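Local coordinates for protein phosphoserine aminotransferase SerC (Cytophaga hutchinsonii ATCC 33406, PDB 3FFR) that probably catalyses, as a pyridoxal-phosphate enzyme of aminotransferase class V, the reversible transamination of 3-phosphohydroxypyruvate with glutamate to phosphoserine in serine biosynthesis, at residues A70-I73 and W74-I78; E273-A276 and L277-Y281. One frame throughout, in Å; residues are numbered along the deposited sequence. Where two conformers were deposited one is given.

Interaction 1 (A70-I73 and W74-I78); sequences ATEI and WERII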
ATOM      1  N   ALA A  70       0.028  -2.346   8.396  1.00 25.88           N
ATOM      2  CA  ALA A  70       0.273  -3.300   9.500  1.00 25.27           C
ATOM      3  C   ALA A  70      -0.679  -4.489   9.364  1.00 26.08           C
ATOM      4  O   ALA A  70      -0.337  -5.634   9.676  1.00 26.39           O
ATOM      5  CB  ALA A  70       0.149  -2.628  10.908  1.00 24.79           C
ATOM      6  N   THR A  71      -1.863  -4.207   8.858  1.00 26.63           N
ATOM      7  CA  THR A  71      -2.889  -5.250   8.669  1.00 26.82           C
ATOM      8  C   THR A  71      -2.397  -6.303   7.654  1.00 25.71           C
ATOM      9  O   THR A  71      -2.517  -7.524   7.858  1.00 26.67           O
ATOM     10  CB  THR A  71      -4.249  -4.657   8.243  1.00 25.08           C
ATOM     11  OG1 THR A  71      -4.690  -3.701   9.225  1.00 26.00           O
ATOM     12  CG2 THR A  71      -5.343  -5.748   8.094  1.00 27.34           C
ATOM     13  N   GLU A  72      -1.731  -5.830   6.612  1.00 26.69           N
ATOM     14  CA  GLU A  72      -1.119  -6.738   5.658  1.00 25.05           C
ATOM     15  C   GLU A  72      -0.098  -7.642   6.378  1.00 25.16           C
ATOM     16  O   GLU A  72      -0.049  -8.853   6.150  1.00 25.72           O
ATOM     17  CB  GLU A  72      -0.399  -6.019   4.517  1.00 25.43           C
ATOM     18  CG  GLU A  72       0.190  -7.046   3.586  1.00 26.24           C
ATOM     19  CD  GLU A  72       1.008  -6.570   2.396  1.00 30.59           C
ATOM     20  OE1 GLU A  72       1.188  -5.358   2.187  1.00 27.29           O
ATOM     21  OE2 GLU A  72       1.477  -7.484   1.649  1.00 28.36           O
ATOM     22  N   ILE A  73       0.705  -7.017   7.236  1.00 25.52           N
ATOM     23  CA  ILE A  73       1.739  -7.710   8.003  1.00 26.11           C
ATOM     24  C   ILE A  73       1.109  -8.818   8.900  1.00 26.68           C
ATOM     25  O   ILE A  73       1.624  -9.957   8.956  1.00 26.03           O
ATOM     26  CB  ILE A  73       2.684  -6.768   8.776  1.00 25.31           C
ATOM     27  CG1 ILE A  73       3.493  -5.916   7.791  1.00 25.50           C
ATOM     28  CG2 ILE A  73       3.630  -7.604   9.689  1.00 25.82           C
ATOM     29  CD1 ILE A  73       4.159  -4.703   8.441  1.00 24.34           C
ATOM     30  N   TRP A  74      -0.033  -8.533   9.511  1.00 26.16           N
ATOM     31  CA  TRP A  74      -0.714  -9.614  10.275  1.00 27.00           C
ATOM     32  C   TRP A  74      -0.916 -10.858   9.377  1.00 26.63           C
ATOM     33  O   TRP A  74      -0.641 -11.994   9.724  1.00 26.69           O
ATOM     34  CB  TRP A  74      -2.083  -9.197  10.749  1.00 25.72           C
ATOM     35  CG  TRP A  74      -2.149  -8.241  11.878  1.00 24.48           C
ATOM     36  CD1 TRP A  74      -1.179  -7.924  12.785  1.00 30.12           C
ATOM     37  CD2 TRP A  74      -3.308  -7.489  12.258  1.00 24.99           C
ATOM     38  NE1 TRP A  74      -1.668  -7.011  13.709  1.00 31.22           N
ATOM     39  CE2 TRP A  74      -2.971  -6.732  13.403  1.00 24.23           C
ATOM     40  CE3 TRP A  74      -4.589  -7.397  11.751  1.00 28.52           C
ATOM     41  CZ2 TRP A  74      -3.899  -5.924  14.051  1.00 24.94           C
ATOM     42  CZ3 TRP A  74      -5.491  -6.578  12.368  1.00 29.08           C
ATOM     43  CH2 TRP A  74      -5.146  -5.835  13.494  1.00 29.11           C
ATOM     44  N   GLU A  75      -1.485 -10.618   8.207  1.00 26.85           N
ATOM     45  CA  GLU A  75      -1.747 -11.704   7.248  1.00 24.67           C
ATOM     46  C   GLU A  75      -0.475 -12.435   6.834  1.00 25.16           C
ATOM     47  O   GLU A  75      -0.427 -13.682   6.820  1.00 25.52           O
ATOM     48  CB  GLU A  75      -2.499 -11.177   6.022  1.00 27.43           C
ATOM     49  CG  GLU A  75      -2.901 -12.284   5.047  1.00 25.68           C
ATOM     50  CD  GLU A  75      -3.580 -11.741   3.810  1.00 29.77           C
ATOM     51  OE1 GLU A  75      -2.854 -11.306   2.908  1.00 31.31           O
ATOM     52  OE2 GLU A  75      -4.800 -11.881   3.720  1.00 29.12           O
ATOM     53  N   ARG A  76       0.561 -11.659   6.504  1.00 26.86           N
ATOM     54  CA  ARG A  76       1.831 -12.220   6.026  1.00 25.33           C
ATOM     55  C   ARG A  76       2.543 -13.013   7.106  1.00 25.32           C
ATOM     56  O   ARG A  76       3.247 -14.003   6.813  1.00 25.82           O
ATOM     57  CB  ARG A  76       2.770 -11.157   5.444  1.00 26.69           C
ATOM     58  CG  ARG A  76       2.200 -10.311   4.323  1.00 28.75           C
ATOM     59  CD  ARG A  76       1.454 -11.109   3.291  1.00 29.03           C
ATOM     60  NE  ARG A  76       0.973 -10.233   2.194  1.00 27.64           N
ATOM     61  CZ  ARG A  76       0.231 -10.666   1.184  1.00 28.71           C
ATOM     62  NH1 ARG A  76      -0.157 -11.940   1.158  1.00 27.11           N
ATOM     63  NH2 ARG A  76      -0.095  -9.831   0.199  1.00 30.09           N
ATOM     64  N   ILE A  77       2.404 -12.591   8.361  1.00 25.10           N
ATOM     65  CA  ILE A  77       2.987 -13.356   9.476  1.00 27.28           C
ATOM     66  C   ILE A  77       2.440 -14.775   9.508  1.00 25.14           C
ATOM     67  O   ILE A  77       3.182 -15.761   9.578  1.00 26.26           O
ATOM     68  CB  ILE A  77       2.763 -12.675  10.871  1.00 27.08           C
ATOM     69  CG1 ILE A  77       3.694 -11.459  10.984  1.00 24.54           C
ATOM     70  CG2 ILE A  77       2.973 -13.684  12.043  1.00 25.95           C
ATOM     71  CD1 ILE A  77       3.339 -10.475  12.129  1.00 23.13           C
ATOM     72  N   ILE A  78       1.120 -14.882   9.403  1.00 26.60           N
ATOM     73  CA  ILE A  78       0.479 -16.203   9.489  0.50 26.94           C
ATOM     74  C   ILE A  78       0.794 -17.031   8.242  1.00 28.09           C
ATOM     75  O   ILE A  78       1.136 -18.233   8.326  1.00 26.20           O
ATOM     76  CB  ILE A  78      -1.032 -16.076   9.773  0.50 26.34           C
ATOM     77  CG1 ILE A  78      -1.264 -15.336  11.094  0.50 27.79           C
ATOM     78  CG2 ILE A  78      -1.688 -17.464   9.855  0.50 23.71           C
ATOM     79  CD1 ILE A  78      -2.696 -14.796  11.246  0.50 22.83           C
TER
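E72 runs out fully extended, CG anti to its backbone N (chi1 -180°), while R76 one turn later bends at chi2 (-45°), and the two ends meet in an i to i+4 salt bridge. NE of R76 gives the straighter bond, 2.8 Å to OE2 of E72, and meets the anti lone pair of that oxygen; NH2 of R76 reaches the same OE2 at 3.2 Å from above the carboxylate plane. OE2 lies in the guanidinium plane, yet the two flat groups are turned 65° apart. OE2 of E72 is also hydrogen-bonded to ND1 of H226. OE1 of E75 sits over one guanidinium face, 3.3 Å from NH1 of R76, a purely electrostatic pairing; E75 and R76 also form salt bridges with R76 and E75 of the second subunit, where T224 OG1 bonds E75 OE2. Elsewhere on the helix, CG2 of I73 meets CD1 of I77 at 3.8 Å, and CG2 of T71 approaches CE3 of W74 obliquely at 4.1 Å. T71 OG1 bonds a phosphate oxygen of the lysine-bound cofactor at position 191. The helix 70-81 lies between helix 93-104, whose F98 stacks on W74, and strands 62-67 and 200-205, whose L67 and W202 touch I73 and R76.

Interaction 2 (E273-A276 and L277-Y281); sequences EKAA and LINTY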
ATOM      1  N   GLU A 273       7.403  13.095  29.379  1.00 29.42           N
ATOM      2  CA  GLU A 273       7.097  14.415  29.939  1.00 30.38           C
ATOM      3  C   GLU A 273       5.668  14.872  29.578  1.00 31.07           C
ATOM      4  O   GLU A 273       4.947  15.453  30.399  1.00 30.34           O
ATOM      5  CB  GLU A 273       8.117  15.423  29.433  1.00 29.47           C
ATOM      6  CG  GLU A 273       7.971  16.768  30.009  1.00 36.37           C
ATOM      7  CD  GLU A 273       9.048  17.706  29.521  1.00 49.84           C
ATOM      8  OE1 GLU A 273       9.684  17.387  28.468  1.00 58.64           O
ATOM      9  OE2 GLU A 273       9.208  18.766  30.175  1.00 51.29           O
ATOM     10  N   LYS A 274       5.279  14.613  28.333  1.00 27.33           N
ATOM     11  CA  LYS A 274       3.918  14.923  27.872  1.00 27.65           C
ATOM     12  C   LYS A 274       2.876  14.056  28.558  1.00 28.22           C
ATOM     13  O   LYS A 274       1.810  14.533  28.962  1.00 28.23           O
ATOM     14  CB  LYS A 274       3.777  14.761  26.357  1.00 28.00           C
ATOM     15  CG  LYS A 274       4.450  15.865  25.575  1.00 30.08           C
ATOM     16  CD  LYS A 274       4.367  15.632  24.092  1.00 28.69           C
ATOM     17  CE  LYS A 274       5.424  14.656  23.613  1.00 26.48           C
ATOM     18  NZ  LYS A 274       5.050  14.007  22.298  1.00 27.53           N
ATOM     19  N   ALA A 275       3.198  12.782  28.720  1.00 26.42           N
ATOM     20  CA  ALA A 275       2.258  11.840  29.367  1.00 27.38           C
ATOM     21  C   ALA A 275       2.013  12.286  30.816  1.00 30.73           C
ATOM     22  O   ALA A 275       0.891  12.246  31.332  1.00 29.93           O
ATOM     23  CB  ALA A 275       2.806  10.380  29.318  1.00 26.21           C
ATOM     24  N   ALA A 276       3.081  12.760  31.444  1.00 28.65           N
ATOM     25  CA  ALA A 276       3.004  13.178  32.848  1.00 29.65           C
ATOM     26  C   ALA A 276       2.075  14.390  32.996  1.00 30.58           C
ATOM     27  O   ALA A 276       1.303  14.506  33.962  1.00 31.51           O
ATOM     28  CB  ALA A 276       4.405  13.449  33.410  1.00 30.32           C
ATOM     29  N   LEU A 277       2.143  15.295  32.042  1.00 30.21           N
ATOM     30  CA  LEU A 277       1.272  16.492  32.056  1.00 30.01           C
ATOM     31  C   LEU A 277      -0.196  16.081  32.011  1.00 30.10           C
ATOM     32  O   LEU A 277      -1.039  16.557  32.784  1.00 30.15           O
ATOM     33  CB  LEU A 277       1.529  17.418  30.865  1.00 33.27           C
ATOM     34  CG  LEU A 277       2.715  18.353  30.867  1.00 39.80           C
ATOM     35  CD1 LEU A 277       2.681  19.204  29.570  1.00 37.06           C
ATOM     36  CD2 LEU A 277       2.669  19.259  32.122  1.00 41.90           C
ATOM     37  N   ILE A 278      -0.474  15.167  31.082  1.00 27.83           N
ATOM     38  CA  ILE A 278      -1.823  14.666  30.846  1.00 27.17           C
ATOM     39  C   ILE A 278      -2.335  13.879  32.041  1.00 27.46           C
ATOM     40  O   ILE A 278      -3.451  14.105  32.542  1.00 27.84           O
ATOM     41  CB  ILE A 278      -1.922  13.798  29.535  1.00 26.59           C
ATOM     42  CG1 ILE A 278      -1.615  14.633  28.286  1.00 28.56           C
ATOM     43  CG2 ILE A 278      -3.304  13.081  29.447  1.00 25.64           C
ATOM     44  CD1 ILE A 278      -1.344  13.783  27.006  1.00 25.51           C
ATOM     45  N   ASN A 279      -1.484  12.991  32.546  1.00 25.47           N
ATOM     46  CA  ASN A 279      -1.881  12.088  33.621  1.00 27.30           C
ATOM     47  C   ASN A 279      -2.067  12.838  34.939  1.00 25.77           C
ATOM     48  O   ASN A 279      -2.932  12.508  35.738  1.00 27.91           O
ATOM     49  CB  ASN A 279      -0.907  10.907  33.724  1.00 29.63           C
ATOM     50  CG  ASN A 279      -1.043   9.970  32.545  1.00 30.38           C
ATOM     51  OD1 ASN A 279      -2.147   9.813  32.000  1.00 28.86           O
ATOM     52  ND2 ASN A 279       0.065   9.307  32.154  1.00 29.53           N
ATOM     53  N   THR A 280      -1.258  13.855  35.139  1.00 26.96           N
ATOM     54  CA  THR A 280      -1.367  14.676  36.357  1.00 26.97           C
ATOM     55  C   THR A 280      -2.743  15.346  36.406  1.00 27.68           C
ATOM     56  O   THR A 280      -3.375  15.466  37.467  1.00 27.60           O
ATOM     57  CB  THR A 280      -0.234  15.731  36.427  1.00 28.78           C
ATOM     58  OG1 THR A 280       1.017  15.041  36.619  1.00 29.94           O
ATOM     59  CG2 THR A 280      -0.464  16.703  37.630  1.00 30.46           C
ATOM     60  N   TYR A 281      -3.201  15.750  35.228  1.00 27.68           N
ATOM     61  CA  TYR A 281      -4.509  16.404  35.080  1.00 26.95           C
ATOM     62  C   TYR A 281      -5.598  15.377  35.332  1.00 28.79           C
ATOM     63  O   TYR A 281      -6.537  15.615  36.094  1.00 28.04           O
ATOM     64  CB  TYR A 281      -4.668  17.062  33.715  1.00 27.76           C
ATOM     65  CG  TYR A 281      -6.110  17.363  33.301  1.00 29.01           C
ATOM     66  CD1 TYR A 281      -6.910  18.208  34.058  1.00 31.39           C
ATOM     67  CD2 TYR A 281      -6.656  16.800  32.128  1.00 31.56           C
ATOM     68  CE1 TYR A 281      -8.204  18.495  33.682  1.00 32.14           C
ATOM     69  CE2 TYR A 281      -7.940  17.067  31.753  1.00 29.24           C
ATOM     70  CZ  TYR A 281      -8.721  17.916  32.539  1.00 31.84           C
ATOM     71  OH  TYR A 281     -10.016  18.206  32.151  1.00 31.24           O
TER
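The carbonyl oxygen of A276 is gripped twice by T280, by its OG1 at 2.7 Å and by its backbone N at 2.9 Å. This is a threonine bonding back to the preceding turn of an alpha-helix, here within helix 264-284. The two donors come from opposite faces of the carbonyl plane, each about 30° out of it. T280 can do this because OG1 lies beside its own backbone N, anti to the carbonyl carbon (chi1 -68°), which turns the hydroxyl back along the helix. The regular i to i+4 ladder runs alongside, and its shortest rung joins N279 N to A275 O at 2.8 Å. The N279 amide folds back over that same oxygen, with CG 3.2 Å from A275 O, but ND2 is badly angled for a bond and comes within 4.1 Å of A275 CB. An alanine in place of N279 would remove the amide and is likely to leave A275 CB and I303 of strand 302-307 with less side-chain packing. I278 and A275 also touch I303, so this flank of the helix lies against the sheet. K274 and Y281 reach helix 347-360, and NZ of K274 bonds the carbonyl oxygen of H345. On the neighbouring rung, CG1 of I278 rests 3.5 Å from the carbonyl oxygen of K274.

In the fold
Interaction 1 comes first along the chain, on helix 70-81, and interaction 2 follows on helix 264-284. Their centres are 34 Å apart, on opposite sides of the chain's centre, and their nearest atoms about 21 Å apart, so they do not touch. The helix of 70-78 packs against the seven-stranded mixed sheet, beside the cofactor and at the subunit interface. That of 273-281 packs on the five-stranded sheet, through strand 302-307, and touches no other protein chain of the assembly. The two helices thus serve different parts of the enzyme: one, buried, binds the cofactor phosphate and the second subunit, and the other, partly exposed, covers the separate five-stranded sheet.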